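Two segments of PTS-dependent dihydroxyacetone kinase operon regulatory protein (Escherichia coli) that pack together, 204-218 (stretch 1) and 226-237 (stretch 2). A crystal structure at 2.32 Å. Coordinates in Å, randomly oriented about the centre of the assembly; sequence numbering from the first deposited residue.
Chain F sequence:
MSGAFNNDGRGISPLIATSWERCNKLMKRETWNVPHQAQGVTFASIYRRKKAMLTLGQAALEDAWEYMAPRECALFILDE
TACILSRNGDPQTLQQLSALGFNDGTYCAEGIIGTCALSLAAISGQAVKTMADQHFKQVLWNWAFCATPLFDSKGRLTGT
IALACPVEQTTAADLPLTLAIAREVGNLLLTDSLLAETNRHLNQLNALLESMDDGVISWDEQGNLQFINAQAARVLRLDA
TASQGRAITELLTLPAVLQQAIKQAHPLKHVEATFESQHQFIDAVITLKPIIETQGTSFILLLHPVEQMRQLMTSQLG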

# COMPACT_ATOMS: atom_id res chain seq x y z
N GLN F 204 12.45 -17.55 3.37
CA GLN F 204 13.15 -17.93 4.60
C GLN F 204 12.40 -19.04 5.29
O GLN F 204 12.96 -20.08 5.70
N LEU F 205 11.09 -18.86 5.37
CA LEU F 205 10.32 -19.85 6.11
C LEU F 205 10.31 -21.22 5.40
O LEU F 205 10.50 -22.28 6.04
N ASN F 206 10.13 -21.18 4.08
CA ASN F 206 10.09 -22.42 3.29
C ASN F 206 11.39 -23.17 3.24
O ASN F 206 11.39 -24.38 3.47
N ALA F 207 12.48 -22.45 3.02
CA ALA F 207 13.81 -23.03 3.06
C ALA F 207 14.10 -23.64 4.44
O ALA F 207 14.63 -24.73 4.52
N LEU F 208 13.73 -22.96 5.52
CA LEU F 208 13.92 -23.56 6.84
C LEU F 208 13.19 -24.89 6.91
O LEU F 208 13.79 -25.89 7.26
N LEU F 209 11.90 -24.88 6.59
CA LEU F 209 11.06 -26.08 6.61
C LEU F 209 11.58 -27.26 5.74
O LEU F 209 11.54 -28.40 6.17
N GLU F 210 12.06 -26.98 4.53
CA GLU F 210 12.57 -28.03 3.67
C GLU F 210 13.89 -28.64 4.15
O GLU F 210 14.13 -29.82 3.89
N SER F 211 14.73 -27.85 4.82
CA SER F 211 16.08 -28.31 5.13
C SER F 211 16.30 -28.75 6.57
O SER F 211 17.34 -29.32 6.88
N MET F 212 15.33 -28.53 7.44
CA MET F 212 15.53 -28.88 8.85
C MET F 212 15.28 -30.35 9.13
O MET F 212 14.76 -31.05 8.29
N ASP F 213 15.62 -30.80 10.34
CA ASP F 213 15.45 -32.21 10.72
C ASP F 213 14.11 -32.55 11.29
O ASP F 213 13.57 -33.60 11.00
N ASP F 214 13.54 -31.67 12.09
CA ASP F 214 12.28 -31.98 12.72
C ASP F 214 11.17 -32.00 11.69
O ASP F 214 11.23 -31.27 10.70
N GLY F 215 10.18 -32.85 11.92
CA GLY F 215 8.90 -32.75 11.22
C GLY F 215 8.15 -31.56 11.78
O GLY F 215 8.28 -31.25 12.96
N VAL F 216 7.39 -30.87 10.94
CA VAL F 216 6.55 -29.78 11.43
C VAL F 216 5.18 -29.66 10.79
O VAL F 216 5.02 -29.83 9.57
N ILE F 217 4.20 -29.37 11.64
CA ILE F 217 2.84 -29.14 11.24
C ILE F 217 2.45 -27.88 11.96
O ILE F 217 2.77 -27.71 13.14
N SER F 218 1.76 -26.98 11.28
CA SER F 218 1.35 -25.75 11.91
C SER F 218 -0.03 -25.34 11.49
O SER F 218 -0.37 -25.37 10.29
N GLN F 226 -1.44 -24.54 8.10
CA GLN F 226 -0.76 -23.50 7.34
C GLN F 226 0.47 -24.03 6.66
O GLN F 226 0.79 -23.57 5.56
N PHE F 227 1.18 -24.94 7.31
CA PHE F 227 2.34 -25.58 6.71
C PHE F 227 2.63 -26.93 7.32
O PHE F 227 2.28 -27.20 8.49
N ILE F 228 3.25 -27.78 6.50
CA ILE F 228 3.70 -29.11 6.90
C ILE F 228 4.90 -29.46 6.03
O ILE F 228 4.86 -29.26 4.81
N ASN F 229 5.98 -29.96 6.62
CA ASN F 229 7.14 -30.30 5.80
C ASN F 229 7.11 -31.77 5.40
O ASN F 229 6.28 -32.51 5.91
N ALA F 230 7.97 -32.17 4.45
CA ALA F 230 8.01 -33.56 3.98
C ALA F 230 8.09 -34.57 5.12
O ALA F 230 7.38 -35.57 5.10
N GLN F 231 8.93 -34.27 6.11
CA GLN F 231 9.21 -35.14 7.24
C GLN F 231 7.95 -35.43 8.07
O GLN F 231 7.72 -36.58 8.48
N ALA F 232 7.14 -34.40 8.33
CA ALA F 232 5.93 -34.57 9.13
C ALA F 232 4.86 -35.36 8.36
O ALA F 232 4.04 -36.07 8.94
N ALA F 233 4.87 -35.20 7.04
CA ALA F 233 3.82 -35.72 6.21
C ALA F 233 4.00 -37.21 5.97
O ALA F 233 3.01 -37.93 5.79
N ARG F 234 5.25 -37.68 5.94
CA ARG F 234 5.48 -39.13 5.82
C ARG F 234 5.15 -39.84 7.13
O ARG F 234 4.41 -40.83 7.12
N VAL F 235 5.66 -39.30 8.25
CA VAL F 235 5.44 -39.84 9.60
C VAL F 235 3.95 -39.95 9.97
O VAL F 235 3.47 -41.02 10.34
N LEU F 236 3.22 -38.85 9.84
CA LEU F 236 1.80 -38.81 10.18
C LEU F 236 0.94 -39.29 9.03
O LEU F 236 -0.29 -39.12 9.06
N ARG F 237 1.58 -39.90 8.04
CA ARG F 237 0.94 -40.27 6.79
C ARG F 237 -0.21 -39.34 6.35
O ARG F 237 -1.36 -39.75 6.17

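The backbone sets the frame for this packing. Strand 215-218 runs antiparallel to strand 226-228, their axes 163° apart and 4.8 Å at closest approach, and it lies almost perpendicular (89°) to helix 230-235. Ser218 N donates to Phe227 O at 2.8 Å, Gln226 N to Ser218 O at 2.6 Å and Asn229 N to Val216 O at 3.1 Å, so side-chain positions are fixed by register: Ile217 and Ile228 share one face of the sheet, Ser218 and Phe227 the other.

Phe227 is the principal bump, with 129 Å² covered by stretch 1. Its chi1 of 48° (p) and chi2 of 90° bring the ring across to the neighbouring strand, into a hollow walled by both strand and helix. Ser218, chi1 t, lays its CB over one ring face: the CB lies 3.4 Å from the centroid of the Phe227 ring and 20° off its normal, which identifies a CH-pi contact. Ser218 OG is hydrogen-bonded elsewhere in the structure. Val216 CG2 meets the ring edge, 3.6 Å from Phe227 CE1. Helix 204-211 supplies two leucines that approach the ring obliquely: Leu209 (m, t), whose CD2 is 3.8 Å from Phe227 CD1, and Leu205 (t, p), whose CD2 is 4.3 Å from Phe227 CE2. The CA-to-CB bond of Leu205 points toward stretch 2; that of Leu209 points sideways, but its end comes nearer.

On the other face, Ile217 (chi1 m, chi2 133°, between wells) places CG1 3.7 Å from Ile228 CG1, while its CD1 reaches Ala232 CB, also at 3.7 Å. Ile228 is extended (t, t). Leu236 (m, t) points toward stretch 1 and continues this apolar patch beyond the helix.

Gly215 provides a hollow where the strand meets the helix. Its CA is 4.1 Å from Ala232 CA and 3.8 Å from Gln231 CB; an ideal CB here would lie only 3.1 Å from Ala232 CA, a tight fit. The small Ala232 side chain complements this close approach, its CB 3.4 Å from Val216 N.

The polar side chains fill the turn after the first helix. Asn229, chi1 p, occupies the N-cap position and points toward stretch 1, with 69 Å² covered; its CB lies 4.3 Å from Leu209 CB. Its amide orientation is uncertain, so its polar partners remain open. Gln231 (m, p) folds toward the same turn, and its NE2 donates to Met212 O at 2.7 Å; the N-H...O angle of 124° makes this bond weak.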

# COMPACT_ATOMS: atom_id res chain seq x y z
CB GLN F 204 13.27 -16.73 5.53
CG GLN F 204 14.30 -15.68 5.08
CD GLN F 204 14.11 -14.32 5.82
OE1 GLN F 204 13.02 -14.00 6.31
NE2 GLN F 204 15.20 -13.54 5.94
CB LEU F 205 8.92 -19.32 6.36
CG LEU F 205 8.02 -20.25 7.14
CD1 LEU F 205 8.69 -20.68 8.49
CD2 LEU F 205 6.72 -19.51 7.38
CB ASN F 206 9.51 -22.18 1.89
CG ASN F 206 8.01 -21.95 1.94
OD1 ASN F 206 7.35 -22.44 2.85
ND2 ASN F 206 7.48 -21.21 1.00
CB ALA F 207 14.85 -21.98 2.67
CB LEU F 208 13.43 -22.63 7.97
CG LEU F 208 13.86 -22.81 9.44
CD1 LEU F 208 15.35 -23.15 9.57
CD2 LEU F 208 13.54 -21.52 10.24
CB LEU F 209 9.62 -25.75 6.21
CG LEU F 209 8.89 -24.80 7.17
CD1 LEU F 209 7.72 -24.19 6.44
CD2 LEU F 209 8.43 -25.55 8.41
CB GLU F 210 12.77 -27.53 2.25
CG GLU F 210 11.50 -26.95 1.64
CD GLU F 210 11.78 -26.15 0.34
OE1 GLU F 210 12.95 -26.09 -0.12
OE2 GLU F 210 10.81 -25.57 -0.21
CB SER F 211 17.14 -27.29 4.68
OG SER F 211 16.90 -26.03 5.28
CB MET F 212 14.67 -28.01 9.78
CG MET F 212 13.24 -28.44 9.92
SD MET F 212 12.26 -27.05 10.54
CE MET F 212 10.73 -27.35 9.78
CB ASP F 213 16.53 -32.66 11.71
CG ASP F 213 17.84 -33.04 11.03
OD1 ASP F 213 17.85 -33.28 9.80
OD2 ASP F 213 18.86 -33.10 11.74
CB ASP F 214 11.96 -30.94 13.80
CG ASP F 214 12.93 -30.99 14.97
OD1 ASP F 214 13.23 -32.12 15.45
OD2 ASP F 214 13.41 -29.90 15.39
CB VAL F 216 7.30 -28.38 11.62
CG1 VAL F 216 8.67 -28.37 11.04
CG2 VAL F 216 6.43 -27.17 11.18
CB ILE F 217 1.96 -30.31 11.71
CG1 ILE F 217 2.21 -31.53 10.85
CG2 ILE F 217 0.50 -30.01 11.55
CD1 ILE F 217 2.41 -32.78 11.66
CB SER F 218 2.33 -24.65 11.60
OG SER F 218 1.92 -23.43 12.23
CB GLN F 226 -0.40 -22.25 8.20
CG GLN F 226 -1.62 -21.55 8.77
CD GLN F 226 -2.60 -21.15 7.69
OE1 GLN F 226 -3.68 -21.76 7.57
NE2 GLN F 226 -2.22 -20.16 6.85
CB PHE F 227 3.62 -24.71 6.70
CG PHE F 227 3.97 -24.02 8.02
CD1 PHE F 227 4.78 -24.65 8.96
CD2 PHE F 227 3.59 -22.68 8.24
CE1 PHE F 227 5.16 -23.99 10.17
CE2 PHE F 227 3.93 -22.00 9.41
CZ PHE F 227 4.72 -22.65 10.39
CB ILE F 228 2.56 -30.16 6.74
CG1 ILE F 228 2.99 -31.52 7.25
CG2 ILE F 228 2.08 -30.27 5.27
CD1 ILE F 228 1.84 -32.54 7.29
CB ASN F 229 8.50 -29.85 6.40
CG ASN F 229 8.87 -30.53 7.72
OD1 ASN F 229 9.91 -30.22 8.29
ND2 ASN F 229 8.01 -31.39 8.26
CB ALA F 230 9.18 -33.77 2.97
CB GLN F 231 10.31 -34.51 8.13
CG GLN F 231 11.64 -34.10 7.43
CD GLN F 231 11.60 -32.73 6.68
OE1 GLN F 231 10.87 -32.56 5.68
NE2 GLN F 231 12.42 -31.78 7.14
CB ALA F 232 5.38 -33.25 9.56
CB ALA F 233 3.77 -34.96 4.90
CB ARG F 234 6.89 -39.46 5.30
CG ARG F 234 8.04 -38.96 6.16
CD ARG F 234 9.38 -39.64 5.82
NE ARG F 234 10.51 -38.77 6.22
CZ ARG F 234 11.02 -37.78 5.47
NH1 ARG F 234 10.52 -37.51 4.26
NH2 ARG F 234 12.03 -37.05 5.93
CB VAL F 235 6.19 -39.04 10.66
CG1 VAL F 235 5.72 -39.41 12.04
CG2 VAL F 235 7.71 -39.24 10.53
CB LEU F 236 1.38 -37.39 10.58
CG LEU F 236 2.08 -36.81 11.80
CD1 LEU F 236 1.47 -35.50 12.13
CD2 LEU F 236 2.00 -37.76 13.00
CB ARG F 237 0.56 -41.74 6.81
CG ARG F 237 1.78 -42.66 6.76
CD ARG F 237 1.37 -44.11 6.65
NE ARG F 237 0.36 -44.47 7.64
CZ ARG F 237 -0.92 -44.74 7.36
NH1 ARG F 237 -1.37 -44.71 6.11
NH2 ARG F 237 -1.74 -45.04 8.36